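Side-chain contacts in putative carboxynorspermidine decarboxylase protein (Sinorhizobium meliloti, PDB 3MT1), which probably catalyses the pyridoxal 5'-phosphate-dependent decarboxylation of carboxynorspermidine and carboxyspermidine, yielding norspermidine and spermidine: residues H23-S28 with Y51-T56; I96-I101 with E105-K110. All blocks are in the same frame, centred on the assembly; numbering follows the deposited sequence.

Interaction 1 (H23-S28 with Y51-T56)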
loop_
_atom_site.group_PDB
_atom_site.type_symbol
_atom_site.label_atom_id
_atom_site.label_comp_id
_atom_site.label_asym_id
_atom_site.label_seq_id
_atom_site.Cartn_x
_atom_site.Cartn_y
_atom_site.Cartn_z
ATOM N N HIS B 23 -25.235 -4.344 -22.736
ATOM C CA HIS B 23 -25.481 -5.307 -23.808
ATOM C C HIS B 23 -25.572 -6.731 -23.222
ATOM O O HIS B 23 -26.541 -7.433 -23.447
ATOM C CB HIS B 23 -24.361 -5.180 -24.844
ATOM C CG HIS B 23 -24.484 -6.110 -25.999
ATOM N ND1 HIS B 23 -25.091 -5.747 -27.182
ATOM C CD2 HIS B 23 -24.061 -7.384 -26.166
ATOM C CE1 HIS B 23 -25.044 -6.765 -28.025
ATOM N NE2 HIS B 23 -24.425 -7.771 -27.432
ATOM N N VAL B 24 -24.591 -7.122 -22.415
ATOM C CA VAL B 24 -24.633 -8.418 -21.756
ATOM C C VAL B 24 -25.874 -8.565 -20.868
ATOM O O VAL B 24 -26.562 -9.575 -20.948
ATOM C CB VAL B 24 -23.375 -8.661 -20.903
ATOM C CG1 VAL B 24 -23.597 -9.828 -19.922
ATOM C CG2 VAL B 24 -22.148 -8.874 -21.794
ATOM N N ARG B 25 -26.156 -7.563 -20.037
ATOM C CA ARG B 25 -27.318 -7.598 -19.161
ATOM C C ARG B 25 -28.596 -7.780 -19.989
ATOM O O ARG B 25 -29.506 -8.506 -19.611
ATOM C CB ARG B 25 -27.425 -6.298 -18.363
ATOM C CG ARG B 25 -26.232 -6.018 -17.510
ATOM C CD ARG B 25 -26.291 -4.688 -16.743
ATOM N NE ARG B 25 -27.608 -4.330 -16.246
ATOM C CZ ARG B 25 -28.361 -3.379 -16.797
ATOM N NH1 ARG B 25 -27.907 -2.686 -17.838
ATOM N NH2 ARG B 25 -29.564 -3.109 -16.307
ATOM N N GLU B 26 -28.643 -7.112 -21.126
ATOM C CA GLU B 26 -29.812 -7.103 -21.974
ATOM C C GLU B 26 -30.006 -8.504 -22.631
ATOM O O GLU B 26 -31.099 -9.095 -22.573
ATOM C CB GLU B 26 -29.590 -5.985 -23.001
ATOM C CG GLU B 26 -30.703 -5.696 -23.980
ATOM C CD GLU B 26 -30.171 -4.919 -25.202
ATOM O OE1 GLU B 26 -29.092 -4.274 -25.076
ATOM O OE2 GLU B 26 -30.821 -4.944 -26.273
ATOM N N LYS B 27 -28.923 -9.034 -23.206
ATOM C CA LYS B 27 -28.927 -10.311 -23.924
ATOM C C LYS B 27 -29.095 -11.497 -23.003
ATOM O O LYS B 27 -29.742 -12.478 -23.373
ATOM C CB LYS B 27 -27.624 -10.496 -24.698
ATOM C CG LYS B 27 -27.389 -9.515 -25.828
ATOM C CD LYS B 27 -28.610 -9.338 -26.698
ATOM C CE LYS B 27 -28.241 -8.628 -27.964
ATOM N NZ LYS B 27 -29.430 -8.196 -28.747
ATOM N N SER B 28 -28.532 -11.395 -21.802
ATOM C CA SER B 28 -28.440 -12.512 -20.887
ATOM C C SER B 28 -29.540 -12.474 -19.872
ATOM O O SER B 28 -29.970 -13.522 -19.422
ATOM C CB SER B 28 -27.096 -12.497 -20.133
ATOM O OG SER B 28 -26.921 -11.278 -19.418
ATOM N N TYR B 51 -25.998 1.791 -16.223
ATOM C CA TYR B 51 -25.586 0.665 -17.039
ATOM C C TYR B 51 -25.395 -0.589 -16.226
ATOM O O TYR B 51 -25.196 -1.676 -16.787
ATOM C CB TYR B 51 -24.298 0.959 -17.813
ATOM C CG TYR B 51 -24.303 2.166 -18.757
ATOM C CD1 TYR B 51 -24.592 2.014 -20.123
ATOM C CD2 TYR B 51 -23.983 3.454 -18.287
ATOM C CE1 TYR B 51 -24.547 3.112 -21.001
ATOM C CE2 TYR B 51 -23.956 4.559 -19.142
ATOM C CZ TYR B 51 -24.228 4.382 -20.509
ATOM O OH TYR B 51 -24.203 5.472 -21.374
HETATM N N MSE B 52 -25.444 -0.445 -14.912
HETATM C CA MSE B 52 -25.222 -1.562 -14.012
HETATM C C MSE B 52 -26.335 -1.738 -12.996
HETATM O O MSE B 52 -27.303 -0.969 -12.982
HETATM C CB MSE B 52 -23.873 -1.431 -13.329
HETATM C CG MSE B 52 -22.729 -1.350 -14.336
HETATM SE SE MSE B 52 -20.991 -1.314 -13.447
HETATM C CE MSE B 52 -20.713 -3.175 -13.290
ATOM N N ASP B 53 -26.220 -2.758 -12.152
ATOM C CA ASP B 53 -27.332 -3.140 -11.263
ATOM C C ASP B 53 -27.030 -2.940 -9.774
ATOM O O ASP B 53 -27.895 -3.232 -8.942
ATOM C CB ASP B 53 -27.763 -4.594 -11.524
ATOM C CG ASP B 53 -28.334 -4.789 -12.922
ATOM O OD1 ASP B 53 -29.532 -4.453 -13.124
ATOM O OD2 ASP B 53 -27.594 -5.279 -13.823
ATOM N N GLY B 54 -25.835 -2.443 -9.448
ATOM C CA GLY B 54 -25.374 -2.347 -8.077
ATOM C C GLY B 54 -23.879 -2.599 -7.856
ATOM O O GLY B 54 -23.056 -2.531 -8.783
ATOM N N THR B 55 -23.532 -2.917 -6.626
ATOM C CA THR B 55 -22.145 -3.040 -6.212
ATOM C C THR B 55 -22.072 -4.280 -5.378
ATOM O O THR B 55 -23.069 -4.710 -4.841
ATOM C CB THR B 55 -21.724 -1.824 -5.270
ATOM O OG1 THR B 55 -22.532 -1.796 -4.069
ATOM C CG2 THR B 55 -21.883 -0.477 -6.007
ATOM N N THR B 56 -20.899 -4.867 -5.275
ATOM C CA THR B 56 -20.666 -5.902 -4.284
ATOM C C THR B 56 -19.453 -5.481 -3.423
ATOM O O THR B 56 -18.593 -4.792 -3.891
ATOM C CB THR B 56 -20.490 -7.289 -4.942
ATOM O OG1 THR B 56 -20.478 -8.294 -3.924
ATOM C CG2 THR B 56 -19.156 -7.385 -5.755
#

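Interaction 2 (I96-I101 with E105-K110)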
loop_
_atom_site.group_PDB
_atom_site.type_symbol
_atom_site.label_atom_id
_atom_site.label_comp_id
_atom_site.label_asym_id
_atom_site.label_seq_id
_atom_site.Cartn_x
_atom_site.Cartn_y
_atom_site.Cartn_z
ATOM N N ILE B 96 -26.634 -10.723 1.490
ATOM C CA ILE B 96 -25.448 -10.911 2.319
ATOM C C ILE B 96 -24.960 -12.312 2.048
ATOM O O ILE B 96 -25.761 -13.223 1.868
ATOM C CB ILE B 96 -25.734 -10.673 3.829
ATOM C CG1 ILE B 96 -24.410 -10.604 4.613
ATOM C CG2 ILE B 96 -26.653 -11.721 4.391
ATOM C CD1 ILE B 96 -24.572 -10.149 6.059
ATOM N N ILE B 97 -23.649 -12.467 1.965
ATOM C CA ILE B 97 -23.049 -13.742 1.668
ATOM C C ILE B 97 -22.030 -14.102 2.725
ATOM O O ILE B 97 -21.261 -13.247 3.210
ATOM C CB ILE B 97 -22.416 -13.726 0.292
ATOM C CG1 ILE B 97 -23.533 -13.556 -0.736
ATOM C CG2 ILE B 97 -21.594 -15.004 0.032
ATOM C CD1 ILE B 97 -23.270 -12.471 -1.736
ATOM N N PHE B 98 -22.072 -15.375 3.115
ATOM C CA PHE B 98 -21.203 -15.873 4.159
ATOM C C PHE B 98 -20.270 -16.861 3.573
ATOM O O PHE B 98 -20.625 -17.592 2.636
ATOM C CB PHE B 98 -21.976 -16.511 5.292
ATOM C CG PHE B 98 -23.038 -15.630 5.857
ATOM C CD1 PHE B 98 -22.730 -14.698 6.836
ATOM C CD2 PHE B 98 -24.361 -15.723 5.398
ATOM C CE1 PHE B 98 -23.719 -13.871 7.360
ATOM C CE2 PHE B 98 -25.340 -14.918 5.911
ATOM C CZ PHE B 98 -25.016 -13.981 6.897
ATOM N N ASN B 99 -19.070 -16.869 4.151
ATOM C CA ASN B 99 -17.954 -17.668 3.685
ATOM C C ASN B 99 -18.073 -19.143 4.059
ATOM O O ASN B 99 -17.490 -20.008 3.409
ATOM C CB ASN B 99 -16.650 -17.086 4.235
ATOM C CG ASN B 99 -15.431 -17.584 3.486
ATOM O OD1 ASN B 99 -15.270 -17.297 2.300
ATOM N ND2 ASN B 99 -14.564 -18.332 4.176
ATOM N N SER B 100 -18.836 -19.424 5.103
ATOM C CA SER B 100 -18.822 -20.742 5.719
ATOM C C SER B 100 -20.138 -20.950 6.431
ATOM O O SER B 100 -20.837 -19.977 6.748
ATOM C CB SER B 100 -17.676 -20.834 6.727
ATOM O OG SER B 100 -17.937 -19.965 7.820
ATOM N N ILE B 101 -20.462 -22.217 6.686
ATOM C CA ILE B 101 -21.689 -22.606 7.383
ATOM C C ILE B 101 -21.734 -21.945 8.752
ATOM O O ILE B 101 -22.734 -21.332 9.131
ATOM C CB ILE B 101 -21.806 -24.147 7.477
ATOM C CG1 ILE B 101 -22.465 -24.671 6.204
ATOM C CG2 ILE B 101 -22.626 -24.586 8.710
ATOM C CD1 ILE B 101 -21.866 -25.967 5.661
ATOM N N GLU B 105 -24.547 -19.758 10.369
ATOM C CA GLU B 105 -25.208 -20.138 11.611
ATOM C C GLU B 105 -25.071 -19.005 12.608
ATOM O O GLU B 105 -26.020 -18.644 13.286
ATOM C CB GLU B 105 -24.599 -21.409 12.163
ATOM C CG GLU B 105 -25.168 -22.687 11.554
ATOM C CD GLU B 105 -24.439 -23.944 12.047
ATOM O OE1 GLU B 105 -23.220 -23.837 12.349
ATOM O OE2 GLU B 105 -25.066 -25.036 12.130
ATOM N N ARG B 106 -23.890 -18.396 12.643
ATOM C CA ARG B 106 -23.612 -17.356 13.615
ATOM C C ARG B 106 -24.448 -16.107 13.401
ATOM O O ARG B 106 -24.858 -15.457 14.357
ATOM C CB ARG B 106 -22.148 -16.992 13.587
ATOM C CG ARG B 106 -21.677 -16.511 14.915
ATOM C CD ARG B 106 -20.199 -16.675 15.047
ATOM N NE ARG B 106 -19.528 -15.396 14.834
ATOM C CZ ARG B 106 -18.224 -15.268 14.598
ATOM N NH1 ARG B 106 -17.462 -16.349 14.521
ATOM N NH2 ARG B 106 -17.686 -14.059 14.414
ATOM N N PHE B 107 -24.708 -15.779 12.143
ATOM C CA PHE B 107 -25.265 -14.482 11.823
ATOM C C PHE B 107 -26.650 -14.544 11.218
ATOM O O PHE B 107 -27.290 -13.524 11.062
ATOM C CB PHE B 107 -24.296 -13.703 10.934
ATOM C CG PHE B 107 -23.017 -13.342 11.624
ATOM C CD1 PHE B 107 -23.039 -12.636 12.825
ATOM C CD2 PHE B 107 -21.792 -13.703 11.082
ATOM C CE1 PHE B 107 -21.851 -12.296 13.476
ATOM C CE2 PHE B 107 -20.601 -13.375 11.730
ATOM C CZ PHE B 107 -20.629 -12.675 12.926
ATOM N N ALA B 108 -27.102 -15.752 10.905
ATOM C CA ALA B 108 -28.474 -16.010 10.434
ATOM C C ALA B 108 -29.507 -15.060 11.031
ATOM O O ALA B 108 -30.178 -14.332 10.284
ATOM C CB ALA B 108 -28.867 -17.427 10.732
ATOM N N ASP B 109 -29.628 -15.060 12.364
ATOM C CA ASP B 109 -30.620 -14.222 13.055
ATOM C C ASP B 109 -30.571 -12.749 12.671
ATOM O O ASP B 109 -31.586 -12.165 12.307
ATOM C CB ASP B 109 -30.557 -14.395 14.576
ATOM C CG ASP B 109 -31.389 -15.549 15.048
ATOM O OD1 ASP B 109 -32.238 -16.017 14.271
ATOM O OD2 ASP B 109 -31.211 -15.995 16.193
ATOM N N LYS B 110 -29.392 -12.158 12.735
ATOM C CA LYS B 110 -29.218 -10.754 12.388
ATOM C C LYS B 110 -29.524 -10.431 10.911
ATOM O O LYS B 110 -30.030 -9.341 10.602
ATOM C CB LYS B 110 -27.818 -10.309 12.782
ATOM C CG LYS B 110 -27.746 -9.910 14.223
ATOM C CD LYS B 110 -26.365 -10.165 14.798
ATOM C CE LYS B 110 -26.124 -9.385 16.107
ATOM N NZ LYS B 110 -27.378 -9.257 16.902
#

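Interaction 1 (H23-S28 with Y51-T56)
The guanidinium of Arg25 has the backbone of Tyr51 and Met52 over one face, Met52 CA lying off-centre toward its rim, and the carboxylate of Asp53 at its edge. The two flat groups are not coplanar: their planes stand 54° apart. In the eight-stranded parallel barrel of this class-II decarboxylase, the pair ties the end of helix 11-28 to the loop that enters strand 54-57. Arg25 NE gives the main bond, 2.6 Å to Asp53 OD2, and its N-H...O angle of 143° shows a bent approach on the syn side, with the nitrogen out of the carboxylate plane. The second arm is weak, NH2 to Asp53 OD1 at 3.5 Å. The Arg25 chain is straight through chi2 and then bends at chi3 (37°), a turn that carries NE and NH2 to the carboxylate. Asp53 OD2 also accepts from Ala32 N, so this oxygen links helix, loop and the adjacent strand 31-35. Cutting Arg25 back to an alanine would probably deprive the Asp53 carboxylate of this charged mate and uncover the Tyr51-Met52 backbone. Arg25 NH1, the terminal nitrogen on the CD side, lies 3.1 Å from Tyr51 O.

Interaction 2 (I96-I101 with E105-K110)
Ile101 O accepts the backbone N-H of Glu105 at 2.7 Å, an i to i+4 helical bond that is nearly straight (169° at the hydrogen) and belongs to the first turn of helix 101-107, while Phe98 and Phe107 stand where strand 95-98 and the end of that helix draw near, their CA atoms 8.8 Å apart. The phenylalanine contact is made by one corner of a ring: Phe98 CE1 reaches Phe107 CB at 3.6 Å, and CZ follows at 4.1 Å. Because Phe107 meets its partner through CB, with CD2 4.2 Å from Phe98 CE1, the pair is apolar packing and not a ring stack. Phe98 holds CG beside its own backbone N (chi1 -53°), which directs the ring toward the helix. Along the solvent-facing side, Ile101 CG2 rests 3.8 Å from Glu105 OE1, a methyl against a carboxylate oxygen whose chain runs extended beyond CG. Ser100, at the N-cap, bonds through OG to Gln103 N. The contact joins the strand and helix of a beta-alpha-beta unit that strand 115-119 completes; Phe98 also touches Leu104, and the Phe107 side chain packs on Ile86 of helix 83-92.

Overall arrangement
Both contacts belong to the same barrel, yet join its elements differently. Interaction 1 links the helix preceding strand 31-35 to the approach of the next strand, 54-57; interaction 2 joins a strand to the helix directly following it. Their centres are about 26 Å apart. Both are partly buried, but the centre of interaction 1 lies about 15 Å from that of the chain and interaction 2, more peripheral, about 24 Å. In the first, a salt bridge between partly exposed side chains dominates; in the second, two buried phenylalanines lie beside a helical backbone bond, with exposed Glu105 at the margin. Interaction 2 also borders the dimer interface, since Arg106 bonds to Leu247 O of the second subunit.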